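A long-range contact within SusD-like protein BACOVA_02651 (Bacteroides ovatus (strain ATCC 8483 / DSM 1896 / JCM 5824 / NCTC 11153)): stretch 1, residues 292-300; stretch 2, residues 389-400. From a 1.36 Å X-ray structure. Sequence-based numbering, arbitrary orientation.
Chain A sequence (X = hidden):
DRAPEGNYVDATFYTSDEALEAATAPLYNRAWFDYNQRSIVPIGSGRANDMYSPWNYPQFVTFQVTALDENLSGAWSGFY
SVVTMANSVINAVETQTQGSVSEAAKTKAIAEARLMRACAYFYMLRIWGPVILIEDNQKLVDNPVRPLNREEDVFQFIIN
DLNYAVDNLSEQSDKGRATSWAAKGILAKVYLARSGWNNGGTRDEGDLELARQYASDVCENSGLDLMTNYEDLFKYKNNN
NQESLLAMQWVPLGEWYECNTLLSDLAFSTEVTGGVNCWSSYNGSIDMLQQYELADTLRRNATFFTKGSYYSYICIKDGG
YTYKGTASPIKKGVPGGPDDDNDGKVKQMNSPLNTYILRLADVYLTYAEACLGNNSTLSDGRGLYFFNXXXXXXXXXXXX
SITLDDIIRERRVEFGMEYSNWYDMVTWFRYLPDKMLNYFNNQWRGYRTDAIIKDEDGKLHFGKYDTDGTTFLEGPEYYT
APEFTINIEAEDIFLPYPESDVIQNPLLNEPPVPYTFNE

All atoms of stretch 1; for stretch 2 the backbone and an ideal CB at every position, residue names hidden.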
# COMPACT_ATOMS: atom_id res chain seq x y z
N TYR A 292 -14.99 10.09 -1.94
CA TYR A 292 -15.32 10.01 -3.36
C TYR A 292 -16.27 11.13 -3.74
O TYR A 292 -17.36 11.26 -3.19
CB TYR A 292 -15.95 8.65 -3.71
CG TYR A 292 -15.05 7.48 -3.36
CD1 TYR A 292 -14.01 7.10 -4.20
CD2 TYR A 292 -15.24 6.78 -2.18
CE1 TYR A 292 -13.17 6.04 -3.86
CE2 TYR A 292 -14.40 5.73 -1.83
CZ TYR A 292 -13.38 5.36 -2.68
OH TYR A 292 -12.55 4.32 -2.32
N GLU A 293 -15.84 11.94 -4.70
CA GLU A 293 -16.73 12.95 -5.25
C GLU A 293 -17.91 12.26 -5.92
O GLU A 293 -17.82 11.11 -6.33
CB GLU A 293 -15.94 13.82 -6.23
CG GLU A 293 -14.85 14.62 -5.50
CD GLU A 293 -13.90 15.38 -6.41
OE1 GLU A 293 -14.29 15.73 -7.53
OE2 GLU A 293 -12.74 15.61 -5.98
N LEU A 294 -19.03 12.95 -6.00
CA LEU A 294 -20.26 12.36 -6.53
C LEU A 294 -20.05 11.73 -7.90
O LEU A 294 -20.57 10.64 -8.16
CB LEU A 294 -21.36 13.41 -6.58
CG LEU A 294 -22.74 12.95 -7.07
CD1 LEU A 294 -23.26 11.76 -6.27
CD2 LEU A 294 -23.68 14.13 -6.95
N ALA A 295 -19.26 12.39 -8.75
CA ALA A 295 -19.00 11.91 -10.09
C ALA A 295 -18.03 10.73 -10.12
O ALA A 295 -17.93 10.07 -11.15
CB ALA A 295 -18.47 13.04 -10.95
N ASP A 296 -17.33 10.47 -9.01
CA ASP A 296 -16.22 9.48 -8.97
C ASP A 296 -16.73 8.08 -8.68
O ASP A 296 -16.19 7.37 -7.82
CB ASP A 296 -15.20 9.94 -7.92
CG ASP A 296 -13.83 9.28 -8.04
OD1 ASP A 296 -13.56 8.59 -9.02
OD2 ASP A 296 -13.04 9.51 -7.12
N THR A 297 -17.73 7.64 -9.44
CA THR A 297 -18.34 6.34 -9.21
C THR A 297 -17.49 5.18 -9.69
O THR A 297 -17.64 4.06 -9.19
CB THR A 297 -19.73 6.26 -9.86
OG1 THR A 297 -19.62 6.50 -11.26
CG2 THR A 297 -20.65 7.30 -9.25
N LEU A 298 -16.59 5.41 -10.64
CA LEU A 298 -15.77 4.31 -11.17
C LEU A 298 -14.77 3.85 -10.11
O LEU A 298 -14.63 2.65 -9.85
CB LEU A 298 -15.07 4.70 -12.48
CG LEU A 298 -16.01 5.15 -13.60
CD1 LEU A 298 -15.20 5.52 -14.82
CD2 LEU A 298 -17.04 4.08 -13.96
N ARG A 299 -14.07 4.79 -9.49
CA ARG A 299 -13.14 4.43 -8.45
C ARG A 299 -13.88 3.94 -7.20
O ARG A 299 -13.46 2.97 -6.57
CB ARG A 299 -12.18 5.57 -8.11
CG ARG A 299 -11.18 5.88 -9.24
CD ARG A 299 -10.07 6.82 -8.78
NE ARG A 299 -10.59 8.15 -8.54
CZ ARG A 299 -9.87 9.26 -8.47
NH1 ARG A 299 -8.55 9.22 -8.60
NH2 ARG A 299 -10.48 10.44 -8.28
N ARG A 300 -15.00 4.55 -6.87
CA ARG A 300 -15.76 4.09 -5.71
C ARG A 300 -16.21 2.64 -5.93
O ARG A 300 -15.99 1.79 -5.08
CB ARG A 300 -16.97 4.99 -5.42
CG ARG A 300 -17.63 4.66 -4.08
CD ARG A 300 -19.06 5.16 -3.98
NE ARG A 300 -19.89 4.45 -4.94
CZ ARG A 300 -20.95 4.95 -5.56
NH1 ARG A 300 -21.40 6.18 -5.29
NH2 ARG A 300 -21.59 4.20 -6.44
N UNK A 389 -4.17 13.91 -15.13
CA UNK A 389 -4.30 12.65 -15.84
C UNK A 389 -4.99 11.61 -14.95
O UNK A 389 -5.77 10.79 -15.44
CB UNK A 389 -2.93 12.15 -16.29
N UNK A 390 -4.70 11.65 -13.65
CA UNK A 390 -5.34 10.72 -12.72
C UNK A 390 -6.85 11.04 -12.63
O UNK A 390 -7.70 10.13 -12.65
CB UNK A 390 -4.68 10.80 -11.34
N UNK A 391 -7.18 12.32 -12.55
CA UNK A 391 -8.58 12.76 -12.57
C UNK A 391 -9.28 12.31 -13.87
O UNK A 391 -10.41 11.79 -13.85
CB UNK A 391 -8.66 14.28 -12.43
N UNK A 392 -8.62 12.57 -14.99
CA UNK A 392 -9.16 12.25 -16.31
C UNK A 392 -9.42 10.75 -16.45
O UNK A 392 -10.44 10.33 -16.99
CB UNK A 392 -8.20 12.72 -17.40
N UNK A 393 -8.49 9.92 -15.97
CA UNK A 393 -8.67 8.49 -16.06
C UNK A 393 -9.89 8.02 -15.26
O UNK A 393 -10.60 7.09 -15.67
CB UNK A 393 -7.41 7.78 -15.57
N UNK A 394 -10.14 8.69 -14.13
CA UNK A 394 -11.32 8.42 -13.31
C UNK A 394 -12.61 9.00 -13.91
O UNK A 394 -13.69 8.78 -13.37
CB UNK A 394 -11.11 8.99 -11.90
N UNK A 395 -12.47 9.73 -15.02
CA UNK A 395 -13.58 10.35 -15.74
C UNK A 395 -14.29 11.43 -14.91
O UNK A 395 -15.50 11.62 -15.00
CB UNK A 395 -14.59 9.28 -16.16
N UNK A 396 -13.52 12.16 -14.10
CA UNK A 396 -14.02 13.31 -13.39
C UNK A 396 -13.27 14.59 -13.79
O UNK A 396 -12.25 14.54 -14.50
CB UNK A 396 -13.91 13.08 -11.88
N UNK A 397 -13.79 15.72 -13.36
CA UNK A 397 -13.26 17.00 -13.82
C UNK A 397 -11.82 17.24 -13.41
O UNK A 397 -11.39 16.86 -12.32
CB UNK A 397 -14.13 18.14 -13.29
N UNK A 398 -11.08 17.88 -14.30
CA UNK A 398 -9.74 18.34 -13.98
C UNK A 398 -9.82 19.57 -13.08
O UNK A 398 -10.84 20.28 -13.06
CB UNK A 398 -8.95 18.65 -15.26
N UNK A 399 -8.76 19.81 -12.32
CA UNK A 399 -8.66 20.97 -11.45
C UNK A 399 -7.68 21.98 -12.04
O UNK A 399 -6.62 21.62 -12.53
CB UNK A 399 -8.23 20.55 -10.04
N UNK A 400 -8.05 23.27 -11.99
CA UNK A 400 -7.20 24.33 -12.52
C UNK A 400 -6.12 24.73 -11.54
O UNK A 400 -5.15 25.40 -11.90
CB UNK A 400 -8.04 25.55 -12.89

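Stretch 2 begins in the last turn of a helix and leaves as an extended segment. At position 389 the ideal CB has nothing of stretch 1 within reach, so the contact sets no requirement; Arg389 forms a salt bridge with position 392. Position 390 points sideways, its ideal CB 5.0 Å from Arg299 NH1, leaving room for a modest apolar or small polar group. Val390 fills it, with CG1 3.7 Å from Arg299 NH1.

The CA-to-CB bond of 391 points away, and a short side chain there would not reach stretch 1. The carboxylate of Glu293 nevertheless invites a long donor able to curl back. Arg391 does so through three successive m rotamers: NH1 donates to Glu293 OE2 (2.9 Å) and NH2 to Glu293 OE1 (3.0 Å), a two-pronged salt bridge.

Positions 392 and 393 place no CB near stretch 1, and many residues would suit. They are Glu392, the partner of Arg389, and Arg393.

At 394 the ideal CB points toward stretch 1, lying 3.5 Å from Arg299 NE and 3.8 Å from Asp296 OD1. So little space favours alanine, with glycine or serine conceivable. Ala394 lays its methyl over one face of the Arg299 guanidinium, which Asp296 holds by a salt bridge.

Position 395 has positive phi (65°), favoured by glycine or asparagine but open to others; the ideal CB is 4.0 Å from Leu298 CD1. Lys395 closes the helix in a Schellman motif. Its CG packs 3.6 Å from Leu298 CD1, while its end leads away and NZ bonds to Arg393 O.

The extended backbone at 396 directs CB toward Ala295 (4.7 Å to its CB), with Arg299 farther along, so a branched or long apolar residue would fit. Ile396 sets CG2 3.8 Å from Ala295 CB and extends CD1 to 3.5 Å from Arg299 NH2.

At 397 CB points sideways, clear of stretch 1; a polar residue could still approach Glu293. Asn397 accepts bonds from Arg391 NE and NH2 at its backbone O, and two waters each link its OD1 to Glu293 OE1.

Position 399 points toward stretch 1 from a distance, where a long basic chain could approach Glu293. Lys399 stops short of a salt bridge, NZ 4.5 Å from Glu293 OE2, but a water joins the two. At 398 and 400 no atom of stretch 1 lies near CB and the contact would accept almost any residue; they are Lys398 and Ser400.

Stretch 2, residues 389-400: RVRERAKINKKS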
# COMPACT_ATOMS: atom_id res chain seq x y z
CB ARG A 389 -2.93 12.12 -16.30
CG ARG A 389 -2.35 12.82 -17.53
CD ARG A 389 -3.09 12.43 -18.81
NE ARG A 389 -2.95 11.00 -19.04
CZ ARG A 389 -3.95 10.11 -19.05
NH1 ARG A 389 -5.22 10.48 -18.93
NH2 ARG A 389 -3.66 8.82 -19.22
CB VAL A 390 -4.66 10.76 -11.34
CG1 VAL A 390 -5.38 9.84 -10.35
CG2 VAL A 390 -3.19 10.35 -11.45
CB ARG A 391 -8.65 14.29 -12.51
CG ARG A 391 -7.98 14.94 -11.30
CD ARG A 391 -8.82 14.90 -10.05
NE ARG A 391 -10.08 15.66 -10.19
CZ ARG A 391 -10.96 15.79 -9.20
NH1 ARG A 391 -10.72 15.26 -8.01
NH2 ARG A 391 -12.08 16.47 -9.39
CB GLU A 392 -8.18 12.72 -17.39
CG GLU A 392 -8.63 12.54 -18.81
CD GLU A 392 -7.69 13.24 -19.75
OE1 GLU A 392 -6.47 13.00 -19.64
OE2 GLU A 392 -8.16 14.06 -20.57
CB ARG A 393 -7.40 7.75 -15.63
CG ARG A 393 -7.39 6.26 -15.93
CD ARG A 393 -7.91 5.38 -14.76
NE ARG A 393 -7.01 5.42 -13.62
CZ ARG A 393 -5.89 4.72 -13.54
NH1 ARG A 393 -5.54 3.88 -14.50
NH2 ARG A 393 -5.09 4.85 -12.48
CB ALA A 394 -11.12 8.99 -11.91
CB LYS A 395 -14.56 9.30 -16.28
CG LYS A 395 -13.93 8.08 -16.97
CD LYS A 395 -13.12 8.41 -18.21
CE LYS A 395 -12.58 7.14 -18.91
NZ LYS A 395 -11.18 6.70 -18.51
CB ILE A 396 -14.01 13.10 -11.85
CG1 ILE A 396 -12.58 12.98 -11.29
CG2 ILE A 396 -14.85 11.87 -11.49
CD1 ILE A 396 -12.54 12.86 -9.79
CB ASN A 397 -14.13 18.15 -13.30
CG ASN A 397 -14.07 18.29 -11.78
OD1 ASN A 397 -14.76 17.59 -11.05
ND2 ASN A 397 -13.23 19.20 -11.30
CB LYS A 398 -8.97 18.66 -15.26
CG LYS A 398 -8.76 17.47 -16.15
CD LYS A 398 -8.00 17.85 -17.41
CE LYS A 398 -7.80 16.65 -18.31
NZ LYS A 398 -7.25 17.08 -19.63
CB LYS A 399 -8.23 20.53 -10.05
CG LYS A 399 -9.29 19.71 -9.34
CD LYS A 399 -8.87 19.33 -7.93
CE LYS A 399 -10.00 18.71 -7.15
NZ LYS A 399 -11.05 19.70 -6.83
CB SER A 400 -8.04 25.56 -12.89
OG SER A 400 -8.79 25.98 -11.78
O HOH W 1 -16.26 15.44 -9.54
O HOH W 2 -12.58 17.98 -4.89
O HOH W 3 -14.84 18.55 -8.12
O HOH W 4 -16.49 8.63 -13.20
O HOH W 5 -14.40 7.41 -10.96
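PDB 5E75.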